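EDTA monooxygenase (EDTA-degrading bacterium BNC1, PDB 5DQP) probably oxidises the metal chelator EDTA with molecular oxygen and reduced FMN, as a luciferase-like monooxygenase that takes part in EDTA degradation. Local coordinates at residues Ile92-Thr97 and Asn123-Ala128; Pro207-Gln212 and Phe226-Tyr231; Val9-Ser14 and Phe54-Pro59. All coordinates share one frame; numbering follows the deposited sequence.

Interaction 1 of 3, residues Ile92-Thr97 and Asn123-Ala128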
ATOM      1  N   ILE A  92       2.116  11.420   3.687  1.00 15.31           N
ATOM      2  CA  ILE A  92       2.846  11.603   2.445  1.00 14.40           C
ATOM      3  C   ILE A  92       3.721  10.381   2.288  1.00 18.67           C
ATOM      4  O   ILE A  92       4.534  10.088   3.172  1.00 20.94           O
ATOM      5  CB  ILE A  92       3.700  12.883   2.470  1.00 18.52           C
ATOM      6  CG1 ILE A  92       2.790  14.125   2.638  1.00 21.05           C
ATOM      7  CG2 ILE A  92       4.619  12.950   1.241  1.00 12.80           C
ATOM      8  CD1 ILE A  92       3.538  15.390   3.143  1.00 18.82           C
ATOM      9  N   VAL A  93       3.565   9.674   1.174  1.00 15.89           N
ATOM     10  CA  VAL A  93       4.288   8.431   0.934  1.00 18.37           C
ATOM     11  C   VAL A  93       5.227   8.584  -0.262  1.00 16.01           C
ATOM     12  O   VAL A  93       4.891   9.222  -1.268  1.00 19.82           O
ATOM     13  CB  VAL A  93       3.302   7.261   0.752  1.00 20.61           C
ATOM     14  CG1 VAL A  93       2.446   7.135   2.015  1.00 22.95           C
ATOM     15  CG2 VAL A  93       2.401   7.490  -0.432  1.00 22.98           C
ATOM     16  N   THR A  94       6.417   8.013  -0.133  1.00 18.31           N
ATOM     17  CA  THR A  94       7.409   8.025  -1.194  1.00 19.21           C
ATOM     18  C   THR A  94       7.206   6.841  -2.125  1.00 21.24           C
ATOM     19  O   THR A  94       7.117   5.696  -1.666  1.00 20.62           O
ATOM     20  CB  THR A  94       8.819   7.973  -0.601  1.00 19.63           C
ATOM     21  OG1 THR A  94       9.032   9.123   0.205  1.00 19.22           O
ATOM     22  CG2 THR A  94       9.881   7.908  -1.705  1.00 21.42           C
ATOM     23  N   ALA A  95       7.183   7.107  -3.433  1.00 14.75           N
ATOM     24  CA  ALA A  95       7.328   6.011  -4.380  1.00 17.67           C
ATOM     25  C   ALA A  95       8.052   6.505  -5.632  1.00 22.89           C
ATOM     26  O   ALA A  95       7.897   7.658  -6.039  1.00 20.10           O
ATOM     27  CB  ALA A  95       5.973   5.401  -4.742  1.00 19.88           C
ATOM     28  N   SER A  96       8.808   5.601  -6.252  1.00 25.21           N
ATOM     29  CA  SER A  96       9.741   5.941  -7.319  1.00 24.98           C
ATOM     30  C   SER A  96       9.066   5.983  -8.689  1.00 25.17           C
ATOM     31  O   SER A  96       8.236   5.136  -9.016  1.00 26.38           O
ATOM     32  CB  SER A  96      10.877   4.915  -7.354  1.00 30.12           C
ATOM     33  OG  SER A  96      11.766   5.165  -8.436  1.00 32.35           O
ATOM     34  N   THR A  97       9.449   6.953  -9.511  1.00 21.21           N
ATOM     35  CA  THR A  97       9.027   6.910 -10.907  1.00 24.47           C
ATOM     36  C   THR A  97       9.900   5.978 -11.749  1.00 29.37           C
ATOM     37  O   THR A  97       9.566   5.706 -12.912  1.00 21.06           O
ATOM     38  CB  THR A  97       9.048   8.317 -11.526  1.00 20.50           C
ATOM     39  OG1 THR A  97      10.353   8.881 -11.371  1.00 22.89           O
ATOM     40  CG2 THR A  97       8.006   9.218 -10.857  1.00 20.17           C
ATOM     41  N   ASN A 123       5.175  11.635  -2.499  1.00 21.90           N
ATOM     42  CA  ASN A 123       6.518  12.166  -2.736  1.00 18.64           C
ATOM     43  C   ASN A 123       7.101  11.407  -3.924  1.00 21.57           C
ATOM     44  O   ASN A 123       7.504  10.255  -3.796  1.00 21.06           O
ATOM     45  CB  ASN A 123       7.379  12.004  -1.474  1.00 18.19           C
ATOM     46  CG  ASN A 123       8.843  12.372  -1.708  1.00 22.38           C
ATOM     47  OD1 ASN A 123       9.748  11.808  -1.099  1.00 23.13           O
ATOM     48  ND2 ASN A 123       9.070  13.324  -2.586  1.00 16.68           N
ATOM     49  N   ALA A 124       7.123  12.027  -5.100  1.00 24.29           N
ATOM     50  CA  ALA A 124       7.518  11.326  -6.317  1.00 19.82           C
ATOM     51  C   ALA A 124       9.026  11.469  -6.481  1.00 24.46           C
ATOM     52  O   ALA A 124       9.522  12.577  -6.664  1.00 27.47           O
ATOM     53  CB  ALA A 124       6.768  11.890  -7.520  1.00 22.76           C
ATOM     54  N   VAL A 125       9.762  10.366  -6.383  1.00 24.03           N
ATOM     55  CA  VAL A 125      11.218  10.427  -6.426  1.00 23.42           C
ATOM     56  C   VAL A 125      11.716   9.663  -7.654  1.00 22.86           C
ATOM     57  O   VAL A 125      10.975   8.927  -8.297  1.00 20.68           O
ATOM     58  CB  VAL A 125      11.874   9.877  -5.136  1.00 25.83           C
ATOM     59  CG1 VAL A 125      11.417  10.685  -3.902  1.00 22.38           C
ATOM     60  CG2 VAL A 125      11.579   8.392  -4.948  1.00 23.38           C
ATOM     61  N   THR A 126      12.981   9.881  -7.994  1.00 26.59           N
ATOM     62  CA  THR A 126      13.665   9.013  -8.938  1.00 31.07           C
ATOM     63  C   THR A 126      14.671   8.165  -8.180  1.00 30.89           C
ATOM     64  O   THR A 126      15.052   8.480  -7.051  1.00 31.90           O
ATOM     65  CB  THR A 126      14.383   9.803 -10.042  1.00 37.69           C
ATOM     66  OG1 THR A 126      15.566  10.401  -9.502  1.00 39.83           O
ATOM     67  CG2 THR A 126      13.474  10.875 -10.624  1.00 26.68           C
ATOM     68  N   THR A 127      15.116   7.087  -8.807  1.00 31.54           N
ATOM     69  CA  THR A 127      15.995   6.138  -8.143  1.00 32.68           C
ATOM     70  C   THR A 127      17.405   6.267  -8.693  1.00 32.41           C
ATOM     71  O   THR A 127      17.631   6.090  -9.893  1.00 34.04           O
ATOM     72  CB  THR A 127      15.508   4.702  -8.309  1.00 30.97           C
ATOM     73  OG1 THR A 127      14.199   4.562  -7.738  1.00 26.81           O
ATOM     74  CG2 THR A 127      16.471   3.777  -7.622  1.00 24.44           C
ATOM     75  N   ALA A 128      18.348   6.543  -7.811  1.00 34.27           N
ATOM     76  CA  ALA A 128      19.751   6.509  -8.165  1.00 33.05           C
ATOM     77  C   ALA A 128      20.513   5.408  -7.443  1.00 32.71           C
ATOM     78  O   ALA A 128      21.688   5.191  -7.752  1.00 32.58           O
ATOM     79  CB  ALA A 128      20.400   7.871  -7.877  1.00 33.91           C
TER
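T94 and N123 lie side by side with their side chains pointing the same way, into the interior of a luciferase-like TIM barrel. They stand on neighbouring parallel strands joined by helix 102-115 in a beta-alpha-beta unit. CG of N123 is anti to its own backbone N (chi1 173°), and its OD1 comes 3.1 Å from T94 OG1. Whether that hydroxyl bonds to OD1 is not settled, because L55 O of the next strand is its stronger partner. Short polar side chains suit this wall: T94 is a predicted FMN-binding residue, and a polyether molecule, probably from the crystallisation liquor, lies against N123 and may mark the pocket. The apolar branch of T94 is used as well, its CG2 meeting V125 CG2 at 3.7 Å where the two side chains cross at about a right angle. Beta-branched residues favour extended backbone, so threonine and valine fit a strand while still offering a methyl to the neighbour. I92 CG2 continues this layer, resting 4.0 Å from N123 CB.

Beneath the side chains runs the parallel ladder. V93 O receives N123 N at 2.7 Å, while A95 N is bonded to N123 O and V125 N returns a weak bond to A95 O. A95 and A124 turn to the other face of the sheet.

At the strand ends hydroxyls take over. S96 OG and T127 OG1 are 2.6 Å apart in a hydrogen bond whose donor is undecided, and S98 N also bonds to S96 OG. T97, whose side chain packs on helix 143-161, closes the ladder: its backbone N bonds to V125 O at 2.8 Å, with an N-H...O angle of 170°.

Interaction 2 of 3, residues Pro207-Gln212 and Phe226-Tyr231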
ATOM      1  N   PRO A 207      -7.121  15.814  -6.866  1.00 22.13           N
ATOM      2  CA  PRO A 207      -6.213  14.653  -6.878  1.00 19.26           C
ATOM      3  C   PRO A 207      -5.255  14.655  -5.691  1.00 23.47           C
ATOM      4  O   PRO A 207      -5.161  15.641  -4.940  1.00 22.60           O
ATOM      5  CB  PRO A 207      -5.462  14.842  -8.207  1.00 18.19           C
ATOM      6  CG  PRO A 207      -5.354  16.326  -8.347  1.00 26.36           C
ATOM      7  CD  PRO A 207      -6.700  16.849  -7.830  1.00 24.82           C
ATOM      8  N   PRO A 208      -4.522  13.554  -5.478  1.00 23.64           N
ATOM      9  CA  PRO A 208      -3.533  13.531  -4.399  1.00 18.44           C
ATOM     10  C   PRO A 208      -2.502  14.630  -4.556  1.00 22.07           C
ATOM     11  O   PRO A 208      -2.114  14.989  -5.669  1.00 21.98           O
ATOM     12  CB  PRO A 208      -2.875  12.150  -4.548  1.00 18.16           C
ATOM     13  CG  PRO A 208      -3.907  11.322  -5.291  1.00 19.44           C
ATOM     14  CD  PRO A 208      -4.516  12.293  -6.251  1.00 14.79           C
ATOM     15  N   VAL A 209      -2.056  15.158  -3.413  1.00 19.24           N
ATOM     16  CA  VAL A 209      -0.976  16.145  -3.383  1.00 19.83           C
ATOM     17  C   VAL A 209       0.335  15.487  -3.798  1.00 18.41           C
ATOM     18  O   VAL A 209       0.643  14.361  -3.389  1.00 21.96           O
ATOM     19  CB  VAL A 209      -0.881  16.753  -1.972  1.00 23.76           C
ATOM     20  CG1 VAL A 209       0.363  17.629  -1.801  1.00 15.74           C
ATOM     21  CG2 VAL A 209      -2.145  17.539  -1.651  1.00 19.29           C
ATOM     22  N   VAL A 210       1.118  16.173  -4.622  1.00 21.30           N
ATOM     23  CA  VAL A 210       2.383  15.633  -5.122  1.00 16.99           C
ATOM     24  C   VAL A 210       3.527  16.402  -4.480  1.00 19.35           C
ATOM     25  O   VAL A 210       3.554  17.637  -4.519  1.00 18.95           O
ATOM     26  CB  VAL A 210       2.469  15.690  -6.660  1.00 23.57           C
ATOM     27  CG1 VAL A 210       3.892  15.340  -7.145  1.00 20.51           C
ATOM     28  CG2 VAL A 210       1.446  14.722  -7.293  1.00 22.49           C
ATOM     29  N   VAL A 211       4.476  15.665  -3.913  1.00 22.74           N
ATOM     30  CA  VAL A 211       5.596  16.207  -3.166  1.00 18.80           C
ATOM     31  C   VAL A 211       6.865  15.899  -3.938  1.00 18.12           C
ATOM     32  O   VAL A 211       6.959  14.874  -4.622  1.00 23.45           O
ATOM     33  CB  VAL A 211       5.629  15.622  -1.729  1.00 22.11           C
ATOM     34  CG1 VAL A 211       6.919  16.063  -0.940  1.00 18.50           C
ATOM     35  CG2 VAL A 211       4.357  16.028  -0.977  1.00 17.05           C
ATOM     36  N   GLN A 212       7.840  16.811  -3.850  1.00 23.69           N
ATOM     37  CA  GLN A 212       9.107  16.686  -4.561  1.00 23.30           C
ATOM     38  C   GLN A 212      10.262  17.091  -3.651  1.00 27.36           C
ATOM     39  O   GLN A 212      10.109  17.923  -2.751  1.00 27.43           O
ATOM     40  CB  GLN A 212       9.104  17.526  -5.854  1.00 21.13           C
ATOM     41  CG  GLN A 212      10.306  17.266  -6.805  1.00 33.11           C
ATOM     42  CD  GLN A 212      11.565  18.061  -6.437  1.00 33.42           C
ATOM     43  OE1 GLN A 212      11.480  19.123  -5.804  1.00 33.16           O
ATOM     44  NE2 GLN A 212      12.740  17.541  -6.820  1.00 31.93           N
ATOM     45  N   PHE A 226       5.149  19.870 -11.337  1.00 24.98           N
ATOM     46  CA  PHE A 226       4.310  18.921 -10.618  1.00 24.80           C
ATOM     47  C   PHE A 226       4.368  19.012  -9.100  1.00 24.62           C
ATOM     48  O   PHE A 226       3.461  18.494  -8.454  1.00 25.88           O
ATOM     49  CB  PHE A 226       4.679  17.491 -11.022  1.00 25.19           C
ATOM     50  CG  PHE A 226       4.437  17.210 -12.463  1.00 26.51           C
ATOM     51  CD1 PHE A 226       3.147  17.068 -12.933  1.00 26.90           C
ATOM     52  CD2 PHE A 226       5.496  17.115 -13.355  1.00 23.82           C
ATOM     53  CE1 PHE A 226       2.905  16.823 -14.282  1.00 29.52           C
ATOM     54  CE2 PHE A 226       5.264  16.879 -14.697  1.00 24.65           C
ATOM     55  CZ  PHE A 226       3.974  16.728 -15.158  1.00 28.29           C
ATOM     56  N   GLY A 227       5.386  19.634  -8.512  1.00 22.32           N
ATOM     57  CA  GLY A 227       5.526  19.615  -7.064  1.00 25.44           C
ATOM     58  C   GLY A 227       4.651  20.674  -6.420  1.00 24.74           C
ATOM     59  O   GLY A 227       4.647  21.834  -6.836  1.00 29.86           O
ATOM     60  N   GLU A 228       3.876  20.267  -5.424  1.00 26.38           N
ATOM     61  CA  GLU A 228       3.095  21.219  -4.648  1.00 23.98           C
ATOM     62  C   GLU A 228       3.714  21.456  -3.295  1.00 24.58           C
ATOM     63  O   GLU A 228       3.552  22.536  -2.721  1.00 27.24           O
ATOM     64  CB  GLU A 228       1.667  20.706  -4.478  1.00 23.36           C
ATOM     65  CG  GLU A 228       1.144  20.216  -5.803  1.00 23.49           C
ATOM     66  CD  GLU A 228      -0.268  19.688  -5.738  1.00 28.56           C
ATOM     67  OE1 GLU A 228      -0.451  18.446  -5.791  1.00 28.79           O
ATOM     68  OE2 GLU A 228      -1.189  20.523  -5.645  1.00 27.58           O
ATOM     69  N   ILE A 229       4.414  20.448  -2.783  1.00 23.97           N
ATOM     70  CA  ILE A 229       5.284  20.593  -1.632  1.00 20.63           C
ATOM     71  C   ILE A 229       6.690  20.210  -2.055  1.00 19.18           C
ATOM     72  O   ILE A 229       6.900  19.193  -2.729  1.00 21.75           O
ATOM     73  CB  ILE A 229       4.846  19.734  -0.438  1.00 22.43           C
ATOM     74  CG1 ILE A 229       3.349  19.877  -0.169  1.00 27.45           C
ATOM     75  CG2 ILE A 229       5.675  20.110   0.781  1.00 19.96           C
ATOM     76  CD1 ILE A 229       2.863  18.959   0.959  1.00 27.59           C
ATOM     77  N   ILE A 230       7.647  21.029  -1.651  1.00 19.11           N
ATOM     78  CA  ILE A 230       9.056  20.788  -1.900  1.00 16.30           C
ATOM     79  C   ILE A 230       9.755  20.727  -0.549  1.00 18.55           C
ATOM     80  O   ILE A 230       9.631  21.658   0.262  1.00 17.75           O
ATOM     81  CB  ILE A 230       9.656  21.893  -2.787  1.00 21.57           C
ATOM     82  CG1 ILE A 230       8.754  22.148  -4.015  1.00 22.21           C
ATOM     83  CG2 ILE A 230      11.122  21.579  -3.112  1.00 22.67           C
ATOM     84  CD1 ILE A 230       9.158  23.359  -4.842  1.00 23.53           C
ATOM     85  N   TYR A 231      10.467  19.629  -0.306  1.00 16.74           N
ATOM     86  CA  TYR A 231      11.356  19.513   0.843  1.00 20.88           C
ATOM     87  C   TYR A 231      12.692  20.153   0.524  1.00 25.64           C
ATOM     88  O   TYR A 231      13.202  20.020  -0.588  1.00 21.41           O
ATOM     89  CB  TYR A 231      11.594  18.057   1.213  1.00 23.25           C
ATOM     90  CG  TYR A 231      10.372  17.334   1.677  1.00 26.60           C
ATOM     91  CD1 TYR A 231       9.188  18.020   1.948  1.00 20.47           C
ATOM     92  CD2 TYR A 231      10.400  15.960   1.864  1.00 28.59           C
ATOM     93  CE1 TYR A 231       8.068  17.347   2.393  1.00 26.40           C
ATOM     94  CE2 TYR A 231       9.291  15.278   2.322  1.00 24.59           C
ATOM     95  CZ  TYR A 231       8.129  15.968   2.585  1.00 24.48           C
ATOM     96  OH  TYR A 231       7.021  15.276   3.021  1.00 27.73           O
TER
HETATM   97  O   HOH W   1      -1.242  16.782  -7.710  1.00 31.49           O
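Strands 210-212 and 229-231 run parallel, 4.7 Å apart at closest approach and turned by 25°, with V211 opposite I229 and Q212 opposite I230, in a beta-alpha-beta unit of the TIM barrel. Q212 N bonds to I229 O, and Q212 O in turn receives Y231 N at 3.0 Å. On the barrel-interior face branched aliphatic side chains pack together: V211 CG2 packs on I229 CB, and V209 CG1 meets I229 CD1 at 4.0 Å. G227, just after helix 217-226, suits its place because a CB there would come within about 3.2 Å of Q212 CB. E228 has both backbone and side-chain roles. Its N-H bonds to V210 O, while its extended chain (chi2 -180°) carries the carboxylate back so that the anti side of OE1 takes V210 N at 3.0 Å. Water 1 links OE1 to P208 O, and OE2 forms a salt bridge with R419. An alanine in place of E228 would probably leave V210 N without its acceptor and R419 without this counter-charge. At the far end V211 CG1 makes a CH-pi contact over one face of Y231, 3.9 Å from the ring centroid and offset toward CZ.

Interaction 3 of 3, residues Val9-Ser14 and Phe54-Pro59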
ATOM      1  N   VAL A   9       5.230  18.833   9.092  1.00 17.60           N
ATOM      2  CA  VAL A   9       5.150  17.437   8.677  1.00 17.11           C
ATOM      3  C   VAL A   9       6.163  16.641   9.485  1.00 21.79           C
ATOM      4  O   VAL A   9       7.275  17.120   9.728  1.00 19.65           O
ATOM      5  CB  VAL A   9       5.426  17.295   7.163  1.00 20.43           C
ATOM      6  CG1 VAL A   9       5.473  15.787   6.763  1.00 18.47           C
ATOM      7  CG2 VAL A   9       4.395  18.078   6.354  1.00 15.07           C
ATOM      8  N   SER A  10       5.799  15.424   9.891  1.00 19.83           N
ATOM      9  CA  SER A  10       6.656  14.617  10.760  1.00 19.44           C
ATOM     10  C   SER A  10       7.083  13.335  10.054  1.00 20.04           C
ATOM     11  O   SER A  10       6.231  12.527   9.671  1.00 18.87           O
ATOM     12  CB  SER A  10       5.946  14.255  12.070  1.00 18.61           C
ATOM     13  OG  SER A  10       4.691  13.600  11.829  1.00 23.79           O
ATOM     14  N   TRP A  11       8.393  13.158   9.878  0.56 22.42           N
ATOM     15  CA  TRP A  11       8.894  11.865   9.438  0.56 25.88           C
ATOM     16  C   TRP A  11       8.381  10.793  10.379  0.56 22.56           C
ATOM     17  O   TRP A  11       8.321  10.985  11.598  0.56 22.19           O
ATOM     18  CB  TRP A  11      10.417  11.800   9.443  0.56 24.60           C
ATOM     19  CG  TRP A  11      11.143  12.591   8.454  0.56 25.38           C
ATOM     20  CD1 TRP A  11      11.178  13.952   8.351  0.56 24.97           C
ATOM     21  CD2 TRP A  11      12.043  12.085   7.459  0.56 29.55           C
ATOM     22  NE1 TRP A  11      12.022  14.325   7.331  0.56 27.82           N
ATOM     23  CE2 TRP A  11      12.566  13.199   6.768  0.56 29.84           C
ATOM     24  CE3 TRP A  11      12.451  10.797   7.081  0.56 26.84           C
ATOM     25  CZ2 TRP A  11      13.473  13.065   5.709  0.56 30.81           C
ATOM     26  CZ3 TRP A  11      13.353  10.665   6.035  0.56 29.79           C
ATOM     27  CH2 TRP A  11      13.853  11.793   5.358  0.56 31.25           C
ATOM     28  N   LEU A  12       8.057   9.644   9.821  1.00 23.89           N
ATOM     29  CA  LEU A  12       7.540   8.553  10.636  1.00 22.26           C
ATOM     30  C   LEU A  12       8.260   7.220  10.459  1.00 18.91           C
ATOM     31  O   LEU A  12       7.863   6.238  11.094  1.00 22.32           O
ATOM     32  CB  LEU A  12       6.035   8.357  10.369  1.00 17.85           C
ATOM     33  CG  LEU A  12       5.232   8.319  11.682  1.00 28.54           C
ATOM     34  CD1 LEU A  12       5.354   9.630  12.487  1.00 25.89           C
ATOM     35  CD2 LEU A  12       3.772   7.983  11.431  1.00 24.34           C
ATOM     36  N   ASN A  13       9.326   7.164   9.673  1.00 19.05           N
ATOM     37  CA  ASN A  13       9.963   5.880   9.371  1.00 21.35           C
ATOM     38  C   ASN A  13      10.552   5.190  10.598  1.00 22.28           C
ATOM     39  O   ASN A  13      11.281   5.796  11.395  1.00 19.30           O
ATOM     40  CB  ASN A  13      11.077   6.080   8.349  1.00 23.19           C
ATOM     41  CG  ASN A  13      10.551   6.482   7.002  1.00 21.64           C
ATOM     42  OD1 ASN A  13      10.172   7.610   6.806  1.00 23.21           O
ATOM     43  ND2 ASN A  13      10.535   5.555   6.071  1.00 21.41           N
ATOM     44  N   SER A  14      10.277   3.896  10.709  1.00 18.73           N
ATOM     45  CA  SER A  14      11.088   2.960  11.513  1.00 20.43           C
ATOM     46  C   SER A  14      11.200   3.477  12.946  1.00 19.06           C
ATOM     47  O   SER A  14      10.174   3.802  13.562  1.00 22.91           O
ATOM     48  CB  SER A  14      12.417   2.740  10.791  1.00 20.45           C
ATOM     49  OG  SER A  14      13.225   1.827  11.519  1.00 20.40           O
ATOM     50  N   PHE A  54       5.111  11.708   7.188  1.00 16.46           N
ATOM     51  CA  PHE A  54       5.832  11.431   5.964  1.00 19.25           C
ATOM     52  C   PHE A  54       6.602  10.126   6.102  1.00 15.96           C
ATOM     53  O   PHE A  54       7.229   9.864   7.135  1.00 19.74           O
ATOM     54  CB  PHE A  54       6.792  12.590   5.643  1.00 22.89           C
ATOM     55  CG  PHE A  54       7.805  12.269   4.578  1.00 22.70           C
ATOM     56  CD1 PHE A  54       7.401  12.019   3.282  1.00 21.18           C
ATOM     57  CD2 PHE A  54       9.159  12.257   4.869  1.00 25.96           C
ATOM     58  CE1 PHE A  54       8.312  11.745   2.293  1.00 23.48           C
ATOM     59  CE2 PHE A  54      10.106  11.991   3.867  1.00 26.64           C
ATOM     60  CZ  PHE A  54       9.678  11.735   2.587  1.00 26.31           C
ATOM     61  N   LEU A  55       6.570   9.327   5.047  1.00 14.63           N
ATOM     62  CA  LEU A  55       7.313   8.081   4.961  1.00 20.58           C
ATOM     63  C   LEU A  55       8.258   8.162   3.774  1.00 17.86           C
ATOM     64  O   LEU A  55       7.816   8.275   2.628  1.00 19.23           O
ATOM     65  CB  LEU A  55       6.361   6.888   4.822  1.00 17.60           C
ATOM     66  CG  LEU A  55       5.514   6.588   6.059  1.00 16.46           C
ATOM     67  CD1 LEU A  55       4.453   5.519   5.735  1.00 15.25           C
ATOM     68  CD2 LEU A  55       6.386   6.135   7.212  1.00 21.35           C
ATOM     69  N   ALA A  56       9.553   8.146   4.053  1.00 21.46           N
ATOM     70  CA  ALA A  56      10.553   7.956   3.014  1.00 18.42           C
ATOM     71  C   ALA A  56      10.547   6.487   2.600  1.00 21.42           C
ATOM     72  O   ALA A  56      10.030   5.626   3.314  1.00 19.09           O
ATOM     73  CB  ALA A  56      11.935   8.365   3.516  1.00 14.60           C
ATOM     74  N   ASP A  57      11.100   6.200   1.425  1.00 19.70           N
ATOM     75  CA  ASP A  57      11.176   4.809   1.007  1.00 22.41           C
ATOM     76  C   ASP A  57      12.245   4.604  -0.060  1.00 26.32           C
ATOM     77  O   ASP A  57      12.474   5.465  -0.907  1.00 26.90           O
ATOM     78  CB  ASP A  57       9.837   4.301   0.467  1.00 19.90           C
ATOM     79  CG  ASP A  57       9.885   2.821   0.119  1.00 26.57           C
ATOM     80  OD1 ASP A  57      10.326   2.048   0.999  1.00 28.11           O
ATOM     81  OD2 ASP A  57       9.511   2.435  -1.023  1.00 27.52           O
ATOM     82  N   GLN A  58      12.890   3.439  -0.002  1.00 25.41           N
ATOM     83  CA  GLN A  58      13.671   2.893  -1.100  1.00 23.61           C
ATOM     84  C   GLN A  58      13.380   1.402  -1.067  1.00 25.96           C
ATOM     85  O   GLN A  58      13.395   0.803   0.018  1.00 23.67           O
ATOM     86  CB  GLN A  58      15.171   3.141  -0.965  1.00 24.96           C
ATOM     87  CG  GLN A  58      15.568   4.550  -1.346  1.00 26.21           C
ATOM     88  CD  GLN A  58      17.047   4.754  -1.219  1.00 30.70           C
ATOM     89  OE1 GLN A  58      17.791   3.806  -0.969  1.00 30.42           O
ATOM     90  NE2 GLN A  58      17.492   5.996  -1.382  1.00 35.89           N
ATOM     91  N   PRO A  59      13.086   0.789  -2.202  1.00 24.82           N
ATOM     92  CA  PRO A  59      12.914  -0.685  -2.229  1.00 21.45           C
ATOM     93  C   PRO A  59      14.256  -1.414  -2.298  1.00 22.75           C
ATOM     94  O   PRO A  59      14.661  -1.950  -3.329  1.00 20.88           O
ATOM     95  CB  PRO A  59      12.048  -0.902  -3.479  1.00 20.88           C
ATOM     96  CG  PRO A  59      11.803   0.506  -4.091  1.00 24.29           C
ATOM     97  CD  PRO A  59      12.796   1.432  -3.493  1.00 18.24           C
TER
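N13 grips A56 through both halves of its carboxamide. OD1 takes A56 N at 2.9 Å on a lone pair, in the plane of the amide, and ND2 gives a hydrogen to A56 O at 2.8 Å, lying above that carbonyl's plane. Asparagine suits this place because one flat group satisfies a neighbour's N-H and C=O together where the regular ladder of strands 7-11 and 52-55 of the TIM barrel stops. Within the ladder, F54 N bonds to S10 O and L12 N to F54 O.

The tight part centres on F54. Its CG is anti to the backbone N (chi1 167°), which puts it on the way to W11. The CD2-CE2 edge of the ring stands over the W11 face in a T-shaped pair, CD2 3.9 Å from W11 CD2, with centroids 5.1 Å apart and planes at 87°. W11 was modelled in two conformers, so this geometry belongs to one; in it, CZ3 also touches A56 CB at 3.7 Å and NE1 bonds to S266 OG. V9 CG1 meets F54 CB at 3.6 Å. On the other side of the strands L12 CB rests on L55 CD2.

The loose side begins beyond A56: D57 to P59 are partly exposed and make no contact with 9-14. D57 instead forms a salt bridge with R107 of the second subunit. The chemistry passes from an aromatic core through an amide pair to the acidic D57, consistent with N13 holding A56 just before a residue at the subunit interface and, as predicted, at the FMN site.

From the N terminus, interaction 3 closes first, bringing strand 7-11 to strand 52-55 across a connection that includes helix 35-47. Interaction 1 then closes the loop through helix 102-115, and interaction 2 the shorter one through helix 217-226. The three follow in series; none nests in or crosses another. In the barrel wall they nonetheless join up: I92 O probably bonds to L55 N, linking interactions 3 and 1, and A124 N probably bonds to V211 O, linking 1 and 2. Six strands thus run in chain order round the wall, which strands 262-271 and 380-383 complete. Across the interior, Y231 and F54 meet edge-to-face, connecting interactions 2 and 3.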